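PBP5 (Haemophilus influenzae, PDB 3A3J) removes the terminal D-alanine from peptidoglycan precursor peptides, acting as a serine-type D-alanyl-D-alanine carboxypeptidase of the cell wall. Local coordinates at residues Thr38-Ser43 with Asp199-Gly204; Asn186-Leu191 with Tyr211-Ser216. One frame throughout, in Å; residues are numbered along the deposited sequence.

Contact 1: Thr38-Ser43 with Asp199-Gly204. With SO4 (sulfate ion), chain B.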
ATOM      1  N   THR A  38      -9.953  -0.101   7.722  1.00 21.24           N
ATOM      2  CA  THR A  38     -10.983   0.002   6.633  1.00 20.27           C
ATOM      3  C   THR A  38     -10.943   1.350   5.955  1.00 20.59           C
ATOM      4  O   THR A  38     -11.120   1.453   4.691  1.00 20.70           O
ATOM      5  CB  THR A  38     -12.416  -0.271   7.171  1.00 20.32           C
ATOM      6  OG1 THR A  38     -12.434  -1.597   7.746  1.00 21.68           O
ATOM      7  CG2 THR A  38     -13.455  -0.155   5.994  1.00 24.66           C
ATOM      8  N   LYS A  39     -10.715   2.408   6.757  1.00 19.70           N
ATOM      9  CA  LYS A  39     -10.653   3.794   6.178  1.00 20.06           C
ATOM     10  C   LYS A  39      -9.580   4.048   5.129  1.00 19.82           C
ATOM     11  O   LYS A  39      -9.624   5.065   4.389  1.00 20.01           O
ATOM     12  CB  LYS A  39     -10.553   4.857   7.293  1.00 21.00           C
ATOM     13  CG  LYS A  39     -11.863   4.840   8.121  1.00 22.12           C
ATOM     14  CD  LYS A  39     -11.705   5.485   9.474  1.00 19.87           C
ATOM     15  CE  LYS A  39     -13.076   5.579  10.226  1.00 19.74           C
ATOM     16  NZ  LYS A  39     -13.195   4.389  11.072  1.00 15.41           N
ATOM     17  N   MET A  40      -8.542   3.220   5.140  1.00 20.33           N
ATOM     18  CA  MET A  40      -7.538   3.286   4.054  1.00 21.76           C
ATOM     19  C   MET A  40      -8.186   3.001   2.667  1.00 18.87           C
ATOM     20  O   MET A  40      -7.975   3.745   1.747  1.00 18.85           O
ATOM     21  CB  MET A  40      -6.424   2.214   4.328  1.00 20.91           C
ATOM     22  CG  MET A  40      -5.357   2.781   5.304  1.00 25.39           C
ATOM     23  SD  MET A  40      -4.291   1.501   5.894  1.00 31.57           S
ATOM     24  CE  MET A  40      -3.766   0.443   4.498  1.00 26.36           C
ATOM     25  N   MET A  41      -8.975   1.938   2.571  1.00 18.83           N
ATOM     26  CA  MET A  41      -9.746   1.664   1.312  1.00 22.26           C
ATOM     27  C   MET A  41     -10.717   2.801   0.986  1.00 21.35           C
ATOM     28  O   MET A  41     -10.749   3.357  -0.131  1.00 22.37           O
ATOM     29  CB  MET A  41     -10.479   0.310   1.372  1.00 22.68           C
ATOM     30  CG  MET A  41     -11.130  -0.112  -0.041  1.00 24.11           C
ATOM     31  SD  MET A  41      -9.985   0.076  -1.444  1.00 26.25           S
ATOM     32  CE  MET A  41      -9.326  -1.538  -1.353  1.00 27.59           C
ATOM     33  N   THR A  42     -11.466   3.231   1.993  1.00 23.18           N
ATOM     34  CA  THR A  42     -12.358   4.421   1.788  1.00 19.98           C
ATOM     35  C   THR A  42     -11.628   5.613   1.211  1.00 22.38           C
ATOM     36  O   THR A  42     -12.098   6.277   0.267  1.00 21.02           O
ATOM     37  CB  THR A  42     -13.083   4.854   3.121  1.00 20.71           C
ATOM     38  OG1 THR A  42     -13.850   3.752   3.625  1.00 19.89           O
ATOM     39  CG2 THR A  42     -13.981   6.059   2.867  1.00 15.48           C
ATOM     40  N   SER A  43     -10.470   5.953   1.798  1.00 23.68           N
ATOM     41  CA  SER A  43      -9.665   7.077   1.239  1.00 24.56           C
ATOM     42  C   SER A  43      -9.074   6.759  -0.143  1.00 22.72           C
ATOM     43  O   SER A  43      -8.836   7.657  -0.938  1.00 23.20           O
ATOM     44  CB  SER A  43      -8.494   7.359   2.216  1.00 25.52           C
ATOM     45  OG  SER A  43      -9.075   7.276   3.564  1.00 33.35           O
ATOM     46  N   ASP A 199       5.927   8.168   7.971  1.00 27.80           N
ATOM     47  CA  ASP A 199       5.040   9.166   7.374  1.00 24.86           C
ATOM     48  C   ASP A 199       3.645   8.647   7.040  1.00 25.15           C
ATOM     49  O   ASP A 199       2.884   9.331   6.325  1.00 22.76           O
ATOM     50  CB  ASP A 199       5.704   9.818   6.163  1.00 25.90           C
ATOM     51  CG  ASP A 199       5.944   8.820   5.004  1.00 26.06           C
ATOM     52  OD1 ASP A 199       5.530   7.620   5.061  1.00 23.89           O
ATOM     53  OD2 ASP A 199       6.534   9.266   4.026  1.00 29.90           O
ATOM     54  N   GLY A 200       3.306   7.483   7.621  1.00 25.94           N
ATOM     55  CA  GLY A 200       1.971   6.880   7.567  1.00 25.95           C
ATOM     56  C   GLY A 200       1.909   5.715   8.518  1.00 25.73           C
ATOM     57  O   GLY A 200       2.919   5.351   9.096  1.00 27.14           O
ATOM     58  N   MET A 201       0.776   5.039   8.649  1.00 25.67           N
ATOM     59  CA  MET A 201      -0.397   5.270   7.787  1.00 28.16           C
ATOM     60  C   MET A 201      -1.723   5.341   8.557  1.00 25.48           C
ATOM     61  O   MET A 201      -2.429   6.304   8.454  1.00 24.96           O
ATOM     62  CB  MET A 201      -0.453   4.118   6.757  1.00 27.77           C
ATOM     63  CG  MET A 201      -1.542   4.162   5.769  1.00 36.05           C
ATOM     64  SD  MET A 201      -1.076   3.244   4.233  1.00 42.72           S
ATOM     65  CE  MET A 201       0.264   4.196   3.576  1.00 39.51           C
ATOM     66  N   LYS A 202      -2.066   4.310   9.328  1.00 24.25           N
ATOM     67  CA  LYS A 202      -3.396   4.307   9.872  1.00 24.77           C
ATOM     68  C   LYS A 202      -3.491   3.373  11.042  1.00 23.33           C
ATOM     69  O   LYS A 202      -2.921   2.320  10.997  1.00 22.73           O
ATOM     70  CB  LYS A 202      -4.350   3.807   8.745  1.00 25.94           C
ATOM     71  CG  LYS A 202      -5.829   3.525   9.164  1.00 26.35           C
ATOM     72  CD  LYS A 202      -6.605   4.748   9.519  1.00 31.63           C
ATOM     73  CE  LYS A 202      -6.425   5.951   8.658  1.00 30.07           C
ATOM     74  NZ  LYS A 202      -7.479   6.892   9.173  1.00 37.66           N
ATOM     75  N   THR A 203      -4.272   3.738  12.058  1.00 23.33           N
ATOM     76  CA  THR A 203      -4.414   2.941  13.276  1.00 22.34           C
ATOM     77  C   THR A 203      -5.805   2.386  13.412  1.00 21.73           C
ATOM     78  O   THR A 203      -6.719   2.870  12.753  1.00 20.72           O
ATOM     79  CB  THR A 203      -4.217   3.862  14.521  1.00 24.94           C
ATOM     80  OG1 THR A 203      -5.107   5.003  14.430  1.00 25.73           O
ATOM     81  CG2 THR A 203      -2.824   4.446  14.505  1.00 23.37           C
ATOM     82  N   GLY A 204      -5.977   1.388  14.276  1.00 20.36           N
ATOM     83  CA  GLY A 204      -7.304   0.852  14.505  1.00 23.29           C
ATOM     84  C   GLY A 204      -7.271  -0.015  15.750  1.00 23.71           C
ATOM     85  O   GLY A 204      -6.180  -0.303  16.304  1.00 23.49           O
TER
HETATM   86  S   SO4 B   1      -7.190   4.182  17.249  1.00 27.74           S
HETATM   87  O1  SO4 B   1      -7.382   4.647  15.870  1.00 23.59           O
HETATM   88  O2  SO4 B   1      -7.099   2.737  17.457  1.00 22.08           O
HETATM   89  O3  SO4 B   1      -5.967   4.872  17.603  1.00 27.04           O
HETATM   90  O4  SO4 B   1      -8.399   4.480  18.104  1.00 23.23           O
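Met40 and Lys202 mark the closest backbone approach, 7.2 Å between their CA atoms, where the start of helix 38-51 passes over strand 197-206. The axes of the two short segments come within 8.9 Å and run at 130° to one another. Two family motifs of the penicillin-binding fold meet here: SxxK, with Ser36, the serine that forms the acyl-ester intermediate, and Lys39, the proton acceptor, faces the KTG motif, Lys202-Thr203-Gly204, whose lysine binds substrate, on the edge strand of the five-stranded antiparallel sheet. Met201 follows a cis peptide bond, and with Lys202 it forms a classic beta bulge opposite Val214, which lets two successive side chains turn to the helix.

Met40 lies in the middle, touching both Met201 and Lys202. Its CG and SD lie alongside the root of Lys202, SD 3.7 Å from CB, the two chains sliding past each other in opposite directions. Met201 crosses Met40 at about a right angle, its CG 3.8 Å from Met40 SD, and Ile157 and Ile161 of helix 151-164 also touch Met40. Lys202 doubles back through bends at chi2 (69°) and chi3 (42°), which bring NZ toward helix 88-98, where it bonds to Ile96 O; it also makes a weak hydrogen bond with Ser99 OG, just beyond the helix. Lys39 leads its amine away to Ser36 OG and His140 O, keeping the two NZ atoms 6.5 Å apart. At Thr203, a sulfate, probably from the crystallisation liquor and also bound by Arg238, accepts a hydrogen bond through O1 from OG1, 2.7 Å away.

Contact 2: Asn186-Leu191 with Tyr211-Ser216; sequences NRNGLL and YNLVAS
Leu213 receives two neighbours from the loop 186-191, one on each of its methyls. With CG trans to the backbone N (chi1 166°), its branch extends toward the loop: CD1 lies 4.1 Å from CG of Asn188, whose side chain crosses the leucine at about a right angle, while CD2 meets Leu190 CD1, also at 4.1 Å. The same Leu190 methyl reaches along the strand to Ala215 CB at 4.4 Å. Leu213 and Ala215 alternate with Val214, which points to the other face of the sheet; the loop therefore covers one face of strand 210-218, in the five-stranded antiparallel sheet of the transpeptidase-like domain. No hydrogen bond joins loop to strand, and the touching residues are all buried.

Bonds within the loop help set its shape. Asn186 OD1 accepts from Asn188 N at 3.0 Å in an Asx turn, a nearly straight bond (171°) with the donor tilted 28° from the carbonyl plane. Asn188 OD1 in turn takes a weak bond from Leu190 N, and Leu191 N bonds to Asn188 O as the chain enters a 3-10 turn. Farther out, Asn186 ND2 is tied to Glu174 O. Val198 of the neighbouring strand packs against Asn188 and Leu190, and Glu239 of helix 235-252 touches Leu190.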
ATOM      1  N   ASN A 186      -3.735  13.107  14.963  1.00 24.96           N
ATOM      2  CA  ASN A 186      -3.398  11.791  14.399  1.00 23.36           C
ATOM      3  C   ASN A 186      -3.021  10.756  15.463  1.00 23.49           C
ATOM      4  O   ASN A 186      -2.261  11.057  16.359  1.00 24.62           O
ATOM      5  CB  ASN A 186      -2.306  12.000  13.390  1.00 23.73           C
ATOM      6  CG  ASN A 186      -2.201  10.832  12.458  1.00 21.95           C
ATOM      7  OD1 ASN A 186      -2.322   9.721  12.879  1.00 18.59           O
ATOM      8  ND2 ASN A 186      -2.024  11.105  11.203  1.00 20.28           N
ATOM      9  N   ARG A 187      -3.605   9.571  15.474  1.00 23.28           N
ATOM     10  CA  ARG A 187      -3.267   8.616  16.518  1.00 22.81           C
ATOM     11  C   ARG A 187      -1.985   7.796  16.236  1.00 24.45           C
ATOM     12  O   ARG A 187      -1.633   6.937  17.017  1.00 22.92           O
ATOM     13  CB  ARG A 187      -4.429   7.667  16.737  1.00 23.96           C
ATOM     14  CG  ARG A 187      -5.770   8.409  17.246  1.00 27.56           C
ATOM     15  CD  ARG A 187      -5.456   9.089  18.660  1.00 29.65           C
ATOM     16  NE  ARG A 187      -6.548   9.926  19.173  1.00 34.62           N
ATOM     17  CZ  ARG A 187      -6.601  10.444  20.416  1.00 34.94           C
ATOM     18  NH1 ARG A 187      -5.637  10.211  21.330  1.00 29.92           N
ATOM     19  NH2 ARG A 187      -7.613  11.230  20.739  1.00 31.50           N
ATOM     20  N   ASN A 188      -1.340   7.987  15.085  1.00 24.40           N
ATOM     21  CA  ASN A 188      -0.107   7.199  14.810  1.00 24.68           C
ATOM     22  C   ASN A 188       1.059   7.914  15.558  1.00 23.79           C
ATOM     23  O   ASN A 188       1.599   8.930  15.050  1.00 23.53           O
ATOM     24  CB  ASN A 188       0.135   7.125  13.266  1.00 23.10           C
ATOM     25  CG  ASN A 188       1.442   6.495  12.926  1.00 24.84           C
ATOM     26  OD1 ASN A 188       2.195   6.048  13.823  1.00 24.10           O
ATOM     27  ND2 ASN A 188       1.765   6.457  11.625  1.00 24.54           N
ATOM     28  N   GLY A 189       1.333   7.489  16.799  1.00 25.08           N
ATOM     29  CA  GLY A 189       2.403   8.155  17.610  1.00 27.66           C
ATOM     30  C   GLY A 189       3.752   8.224  16.864  1.00 26.93           C
ATOM     31  O   GLY A 189       4.573   9.127  17.074  1.00 27.78           O
ATOM     32  N   LEU A 190       3.985   7.278  15.957  1.00 26.82           N
ATOM     33  CA  LEU A 190       5.318   7.204  15.274  1.00 24.87           C
ATOM     34  C   LEU A 190       5.618   8.440  14.469  1.00 24.49           C
ATOM     35  O   LEU A 190       6.758   8.707  14.093  1.00 26.26           O
ATOM     36  CB  LEU A 190       5.491   5.903  14.488  1.00 24.14           C
ATOM     37  CG  LEU A 190       5.436   4.650  15.365  1.00 23.26           C
ATOM     38  CD1 LEU A 190       5.538   3.406  14.491  1.00 23.18           C
ATOM     39  CD2 LEU A 190       6.553   4.592  16.436  1.00 20.11           C
ATOM     40  N   LEU A 191       4.619   9.259  14.212  1.00 25.81           N
ATOM     41  CA  LEU A 191       4.880  10.468  13.448  1.00 24.38           C
ATOM     42  C   LEU A 191       5.660  11.476  14.302  1.00 25.64           C
ATOM     43  O   LEU A 191       6.181  12.480  13.788  1.00 23.22           O
ATOM     44  CB  LEU A 191       3.574  11.114  13.023  1.00 25.00           C
ATOM     45  CG  LEU A 191       2.600  10.398  12.046  1.00 26.24           C
ATOM     46  CD1 LEU A 191       1.197  11.212  11.928  1.00 19.31           C
ATOM     47  CD2 LEU A 191       3.220  10.227  10.691  1.00 21.11           C
ATOM     48  N   TYR A 211      -5.241  -4.153  19.051  1.00 26.70           N
ATOM     49  CA  TYR A 211      -4.876  -2.917  18.371  1.00 25.21           C
ATOM     50  C   TYR A 211      -4.067  -3.163  17.081  1.00 24.97           C
ATOM     51  O   TYR A 211      -3.282  -4.111  16.996  1.00 25.94           O
ATOM     52  CB  TYR A 211      -4.032  -2.036  19.291  1.00 25.50           C
ATOM     53  CG  TYR A 211      -4.843  -1.495  20.478  1.00 26.64           C
ATOM     54  CD1 TYR A 211      -5.542  -0.302  20.373  1.00 24.11           C
ATOM     55  CD2 TYR A 211      -4.937  -2.216  21.664  1.00 28.41           C
ATOM     56  CE1 TYR A 211      -6.348   0.166  21.456  1.00 33.51           C
ATOM     57  CE2 TYR A 211      -5.736  -1.745  22.776  1.00 28.07           C
ATOM     58  CZ  TYR A 211      -6.426  -0.587  22.652  1.00 32.24           C
ATOM     59  OH  TYR A 211      -7.196  -0.154  23.724  1.00 39.19           O
ATOM     60  N   ASN A 212      -4.224  -2.300  16.082  1.00 22.33           N
ATOM     61  CA  ASN A 212      -3.534  -2.579  14.856  1.00 21.78           C
ATOM     62  C   ASN A 212      -2.986  -1.302  14.270  1.00 20.63           C
ATOM     63  O   ASN A 212      -3.369  -0.181  14.672  1.00 22.09           O
ATOM     64  CB  ASN A 212      -4.469  -3.414  13.890  1.00 20.54           C
ATOM     65  CG  ASN A 212      -5.693  -2.636  13.418  1.00 21.94           C
ATOM     66  OD1 ASN A 212      -5.691  -1.396  13.315  1.00 24.73           O
ATOM     67  ND2 ASN A 212      -6.708  -3.358  13.046  1.00 23.41           N
ATOM     68  N   LEU A 213      -2.015  -1.414  13.392  1.00 20.12           N
ATOM     69  CA  LEU A 213      -1.447  -0.191  12.849  1.00 21.02           C
ATOM     70  C   LEU A 213      -0.792  -0.539  11.544  1.00 21.91           C
ATOM     71  O   LEU A 213      -0.207  -1.569  11.435  1.00 24.63           O
ATOM     72  CB  LEU A 213      -0.354   0.341  13.810  1.00 21.50           C
ATOM     73  CG  LEU A 213       0.621   1.434  13.339  1.00 22.71           C
ATOM     74  CD1 LEU A 213      -0.089   2.673  12.941  1.00 28.40           C
ATOM     75  CD2 LEU A 213       1.818   1.784  14.326  1.00 25.68           C
ATOM     76  N   VAL A 214      -0.885   0.336  10.558  1.00 23.42           N
ATOM     77  CA  VAL A 214      -0.181   0.202   9.331  1.00 23.63           C
ATOM     78  C   VAL A 214       0.806   1.350   9.274  1.00 23.01           C
ATOM     79  O   VAL A 214       0.413   2.492   9.345  1.00 25.77           O
ATOM     80  CB  VAL A 214      -1.186   0.260   8.136  1.00 23.00           C
ATOM     81  CG1 VAL A 214      -0.416   0.236   6.799  1.00 24.58           C
ATOM     82  CG2 VAL A 214      -2.029  -0.965   8.200  1.00 18.65           C
ATOM     83  N   ALA A 215       2.097   1.074   9.201  1.00 23.96           N
ATOM     84  CA  ALA A 215       3.056   2.168   9.209  1.00 23.57           C
ATOM     85  C   ALA A 215       3.946   2.059   7.993  1.00 24.88           C
ATOM     86  O   ALA A 215       4.155   0.982   7.458  1.00 24.69           O
ATOM     87  CB  ALA A 215       3.906   2.161  10.550  1.00 22.78           C
ATOM     88  N   SER A 216       4.448   3.182   7.529  1.00 26.51           N
ATOM     89  CA  SER A 216       5.402   3.135   6.493  1.00 27.84           C
ATOM     90  C   SER A 216       6.443   4.191   6.821  1.00 28.91           C
ATOM     91  O   SER A 216       6.097   5.253   7.362  1.00 30.24           O
ATOM     92  CB  SER A 216       4.742   3.425   5.143  1.00 28.89           C
ATOM     93  OG  SER A 216       5.715   3.390   4.070  1.00 27.83           O
TER

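How the contacts relate
The two contacts use opposite faces of one sheet: helix 38-51 packs on one, the loop 186-191 on the other. Their centres are 9 Å apart, and their strands, 197-206 and 210-218, are antiparallel neighbours that follow each other in the chain. Probable backbone hydrogen bonds join them: Met201 N to Val214 O at 2.7 Å and Asn212 N to Gly204 O at 2.8 Å. Contact 1 holds the catalytic Lys39 and the substrate-binding Lys202, whereas contact 2 stands behind it, with the side chain of Leu213 about 6 Å from that of Lys202 and that of Asn188 about 9 Å from that of Ser99. Asn188 ND2 also packs 3.0 Å from Gly200 O, the carbonyl oxygen of the cis peptide bond.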